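Local coordinates for protein 3-hydroxyadipyl-CoA dehydrogenase (Escherichia coli, PDB 3MOG) that catalyses the NAD-dependent oxidation of 3-hydroxyadipyl-CoA to 3-oxoadipyl-CoA in the breakdown of phenylacetate, at residues T117-S122 with G140-N145; D414-M419 with G428-G433. All coordinates share one frame; numbering follows the deposited sequence.

Interaction 1: T117-S122 with G140-N145; sequences TTNTSS and GLHFFN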
# COMPACT_ATOMS: atom_id res chain seq x y z
N THR C 117 -0.20 2.29 -34.73
CA THR C 117 -0.53 2.99 -33.52
C THR C 117 -1.81 2.48 -32.90
O THR C 117 -2.63 1.83 -33.56
CB THR C 117 -0.62 4.50 -33.74
OG1 THR C 117 -1.72 4.80 -34.60
CG2 THR C 117 0.66 5.02 -34.37
N THR C 118 -1.97 2.78 -31.62
CA THR C 118 -3.20 2.45 -30.92
C THR C 118 -3.75 3.66 -30.19
O THR C 118 -3.00 4.52 -29.71
CB THR C 118 -3.00 1.25 -29.95
OG1 THR C 118 -4.19 1.06 -29.17
CG2 THR C 118 -1.85 1.50 -29.03
N ASN C 119 -5.08 3.73 -30.13
CA ASN C 119 -5.80 4.80 -29.44
C ASN C 119 -5.95 4.48 -27.96
O ASN C 119 -6.57 5.24 -27.23
CB ASN C 119 -7.19 5.01 -30.09
CG ASN C 119 -8.03 6.10 -29.38
OD1 ASN C 119 -7.54 7.19 -29.08
ND2 ASN C 119 -9.28 5.79 -29.10
N THR C 120 -5.40 3.36 -27.50
CA THR C 120 -5.66 2.92 -26.12
C THR C 120 -5.27 3.93 -25.05
O THR C 120 -4.30 4.68 -25.21
CB THR C 120 -5.02 1.56 -25.78
OG1 THR C 120 -5.57 1.09 -24.54
CG2 THR C 120 -3.51 1.66 -25.63
N SER C 121 -6.06 3.96 -23.97
CA SER C 121 -5.81 4.80 -22.81
C SER C 121 -5.21 4.00 -21.67
O SER C 121 -4.70 4.57 -20.71
CB SER C 121 -7.11 5.41 -22.30
OG SER C 121 -7.83 6.05 -23.33
N SER C 122 -5.29 2.68 -21.76
CA SER C 122 -5.12 1.83 -20.58
C SER C 122 -4.04 0.77 -20.70
O SER C 122 -3.58 0.24 -19.70
CB SER C 122 -6.46 1.20 -20.19
OG SER C 122 -7.21 0.79 -21.33
N GLY C 140 1.68 5.14 -29.40
CA GLY C 140 0.30 5.44 -29.05
C GLY C 140 -0.10 6.73 -29.72
O GLY C 140 0.69 7.67 -29.80
N LEU C 141 -1.32 6.77 -30.24
CA LEU C 141 -1.88 7.99 -30.78
C LEU C 141 -3.24 8.14 -30.13
O LEU C 141 -4.24 7.60 -30.60
CB LEU C 141 -1.95 7.91 -32.32
CG LEU C 141 -1.90 9.21 -33.13
CD1 LEU C 141 -0.60 9.94 -32.90
CD2 LEU C 141 -2.08 8.93 -34.62
N HIS C 142 -3.26 8.85 -29.01
CA HIS C 142 -4.41 8.84 -28.12
C HIS C 142 -5.30 10.07 -28.28
O HIS C 142 -4.95 11.15 -27.81
CB HIS C 142 -3.92 8.71 -26.67
CG HIS C 142 -5.02 8.70 -25.66
ND1 HIS C 142 -4.97 9.44 -24.50
CD2 HIS C 142 -6.21 8.04 -25.64
CE1 HIS C 142 -6.08 9.24 -23.80
NE2 HIS C 142 -6.85 8.40 -24.47
N PHE C 143 -6.45 9.88 -28.93
CA PHE C 143 -7.43 10.95 -29.18
C PHE C 143 -8.44 10.99 -28.05
O PHE C 143 -8.53 10.07 -27.24
CB PHE C 143 -8.19 10.67 -30.49
CG PHE C 143 -7.34 10.75 -31.73
CD1 PHE C 143 -6.53 9.69 -32.11
CD2 PHE C 143 -7.40 11.87 -32.55
CE1 PHE C 143 -5.77 9.75 -33.27
CE2 PHE C 143 -6.65 11.95 -33.71
CZ PHE C 143 -5.82 10.90 -34.07
N PHE C 144 -9.25 12.04 -28.01
CA PHE C 144 -10.25 12.19 -26.95
C PHE C 144 -11.65 12.31 -27.57
O PHE C 144 -11.80 12.89 -28.64
CB PHE C 144 -9.90 13.40 -26.06
CG PHE C 144 -8.67 13.18 -25.19
CD1 PHE C 144 -7.38 13.25 -25.73
CD2 PHE C 144 -8.81 12.88 -23.84
CE1 PHE C 144 -6.26 13.02 -24.94
CE2 PHE C 144 -7.68 12.65 -23.04
CZ PHE C 144 -6.40 12.73 -23.60
N ASN C 145 -12.65 11.72 -26.91
CA ASN C 145 -14.07 11.77 -27.31
C ASN C 145 -14.71 13.16 -27.18
O ASN C 145 -14.65 13.77 -26.11
CB ASN C 145 -14.86 10.79 -26.43
CG ASN C 145 -16.10 10.22 -27.11
OD1 ASN C 145 -16.73 9.32 -26.56
ND2 ASN C 145 -16.45 10.72 -28.28
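Ser-121 and Asn-119 meet the ring and backbone of His-142 and Phe-143 where two neighbouring parallel strands, 115-118 and 138-143, run out at their C-terminal ends. The bond from Leu-141 N to Thr-118 O (2.9 Å) joins the backbones at the end of strand 115-118. Beyond it, the side chain of Asn-119 takes over the bonding: with CG anti to its backbone N (chi1 179°), the amide turns Asn-119 OD1 onto Phe-143 N at 2.9 Å, Phe-143 N lying nearly along the C=O axis. With CG likewise anti to its backbone N, His-142 sends its imidazole against the turn 119-121. Ser-121 CA lies over one ring face, while Asn-119 O sits at the edge, near the ring plane, 3.2 Å from His-142 CD2. His-142 NE2 makes a weak, bent hydrogen bond to Ser-121 OG (2.8 Å, 116°), and His-142 ND1 is bonded to Glu-154 OE1 on the next strand. A leucine in place of His-142 would probably leave Glu-154 OE1 without its ND1 partner and Ser-121 OG without NE2. The arrangement is consistent with the catalytic histidine–glutamate pair of related 3-hydroxyacyl-CoA dehydrogenases: Glu-154 chiefly fixes the rotation of a probably catalytic imidazole, and Ser-121 adds a weak bond.

Interaction 2: D414-M419 with G428-G433; sequences DIDTAM and GPLAWG
A side-chain carboxylate on one helix meets the N-terminal first turn of the next: Asp-416, in the middle of helix 412-422, faces the start of helix 429-436, within the second 3-hydroxyacyl-CoA dehydrogenase C-terminal domain. The two helical segments approach to 8.6 Å between axes at 107°. Asp-416 CG stands anti to its own carbonyl carbon, which carries the carboxylate out over the start of the second helix. There Asp-416 OD1 accepts Leu-430 N through its syn lone pair at 2.9 Å, and Ala-431 N adds weak bonds to both OD1 and OD2. Pro-429, lacking an N-H, instead places CD 3.3 Å from Asp-416 OD1. Gly-428, at the N-cap position, brings its CA to 3.8 Å from Asp-416 CB; a side chain pointing that way would collide with this CB. Apolar packing lies beside the carboxylate, on one side: Leu-430 CD1 rests 4.0 Å from Ile-415 CB, and the Pro-429 ring crosses Met-419 at about a right angle, with CG atoms of the two residues 3.7 Å apart. Ala-401 of helix 390-406 touches both Ile-415 and Pro-429. The negative carboxylate thus faces the amino end of a helix, whose dipole would probably stabilise its charge, while its oxygens take up N-H groups of a first turn that have no helical acceptor before them.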
# COMPACT_ATOMS: atom_id res chain seq x y z
N ASP C 414 4.03 20.50 -22.27
CA ASP C 414 3.08 19.49 -22.73
C ASP C 414 2.10 19.06 -21.65
O ASP C 414 0.97 18.69 -21.96
CB ASP C 414 3.80 18.28 -23.31
CG ASP C 414 4.30 18.53 -24.72
OD1 ASP C 414 3.99 19.61 -25.30
OD2 ASP C 414 4.99 17.64 -25.25
N ILE C 415 2.54 19.13 -20.40
CA ILE C 415 1.65 18.88 -19.26
C ILE C 415 0.60 19.99 -19.17
O ILE C 415 -0.59 19.70 -19.02
CB ILE C 415 2.46 18.69 -17.94
CG1 ILE C 415 3.35 17.43 -18.05
CG2 ILE C 415 1.53 18.58 -16.72
CD1 ILE C 415 4.31 17.20 -16.88
N ASP C 416 1.02 21.25 -19.30
CA ASP C 416 0.06 22.37 -19.28
C ASP C 416 -0.95 22.24 -20.43
O ASP C 416 -2.16 22.31 -20.21
CB ASP C 416 0.78 23.72 -19.35
CG ASP C 416 1.40 24.14 -18.01
OD1 ASP C 416 1.01 23.60 -16.96
OD2 ASP C 416 2.29 25.03 -18.03
N THR C 417 -0.44 22.03 -21.64
CA THR C 417 -1.28 21.93 -22.83
C THR C 417 -2.30 20.81 -22.69
O THR C 417 -3.49 21.03 -22.93
CB THR C 417 -0.44 21.72 -24.07
OG1 THR C 417 0.42 22.86 -24.24
CG2 THR C 417 -1.31 21.57 -25.30
N ALA C 418 -1.84 19.63 -22.27
CA ALA C 418 -2.72 18.49 -22.07
C ALA C 418 -3.90 18.76 -21.15
O ALA C 418 -5.03 18.35 -21.44
CB ALA C 418 -1.92 17.28 -21.57
N MET C 419 -3.65 19.46 -20.05
CA MET C 419 -4.70 19.75 -19.11
C MET C 419 -5.65 20.86 -19.64
O MET C 419 -6.85 20.83 -19.37
CB MET C 419 -4.11 20.07 -17.73
CG MET C 419 -3.20 18.96 -17.16
SD MET C 419 -3.68 17.25 -17.49
CE MET C 419 -5.10 17.12 -16.44
N GLY C 428 -3.11 25.52 -17.30
CA GLY C 428 -2.27 24.35 -17.12
C GLY C 428 -1.71 24.40 -15.70
O GLY C 428 -1.38 25.48 -15.21
N PRO C 429 -1.57 23.24 -15.04
CA PRO C 429 -1.26 23.20 -13.59
C PRO C 429 0.08 23.82 -13.19
O PRO C 429 0.21 24.38 -12.10
CB PRO C 429 -1.26 21.70 -13.25
CG PRO C 429 -1.58 20.98 -14.51
CD PRO C 429 -1.49 21.91 -15.67
N LEU C 430 1.07 23.73 -14.08
CA LEU C 430 2.39 24.28 -13.78
C LEU C 430 2.36 25.80 -13.88
O LEU C 430 2.89 26.48 -12.99
CB LEU C 430 3.46 23.66 -14.68
CG LEU C 430 3.43 22.13 -14.47
CD1 LEU C 430 4.13 21.35 -15.54
CD2 LEU C 430 3.98 21.75 -13.12
N ALA C 431 1.71 26.32 -14.92
CA ALA C 431 1.47 27.76 -15.07
C ALA C 431 0.63 28.26 -13.93
O ALA C 431 0.82 29.37 -13.46
CB ALA C 431 0.77 28.07 -16.40
N TRP C 432 -0.30 27.42 -13.49
CA TRP C 432 -1.17 27.75 -12.38
C TRP C 432 -0.39 27.87 -11.07
O TRP C 432 -0.63 28.80 -10.30
CB TRP C 432 -2.26 26.69 -12.23
CG TRP C 432 -3.54 27.24 -11.72
CD1 TRP C 432 -3.75 28.46 -11.13
CD2 TRP C 432 -4.80 26.57 -11.72
NE1 TRP C 432 -5.06 28.60 -10.78
CE2 TRP C 432 -5.73 27.45 -11.12
CE3 TRP C 432 -5.24 25.33 -12.17
CZ2 TRP C 432 -7.09 27.13 -10.97
CZ3 TRP C 432 -6.59 25.00 -12.02
CH2 TRP C 432 -7.49 25.90 -11.42
N GLY C 433 0.52 26.93 -10.84
CA GLY C 433 1.37 26.92 -9.64
C GLY C 433 2.28 28.14 -9.56
O GLY C 433 2.47 28.70 -8.48

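How the interactions relate
From the N terminus, the chain first closes interaction 1, where 117-122 and 140-145 bracket 17 residues that include helix 125-128; this is a beta-alpha-beta unit inside the NAD-binding domain. Interaction 2 follows far downstream and closes a tighter excursion of eight residues between 414-419 and 428-433, joining two successive helices in the second C-terminal-type helical domain. The contacts lie in series, neither nested nor crossed. The centres of interaction 1 and interaction 2 are about 20 Å apart, and the nearest atoms of interactions 1 and 2 about 6 Å apart. Helix 412-422 packs against strand 179-184, the edge strand of the sheet that holds interaction 1, with Asp-414 OD2 bonded to Arg-182 N.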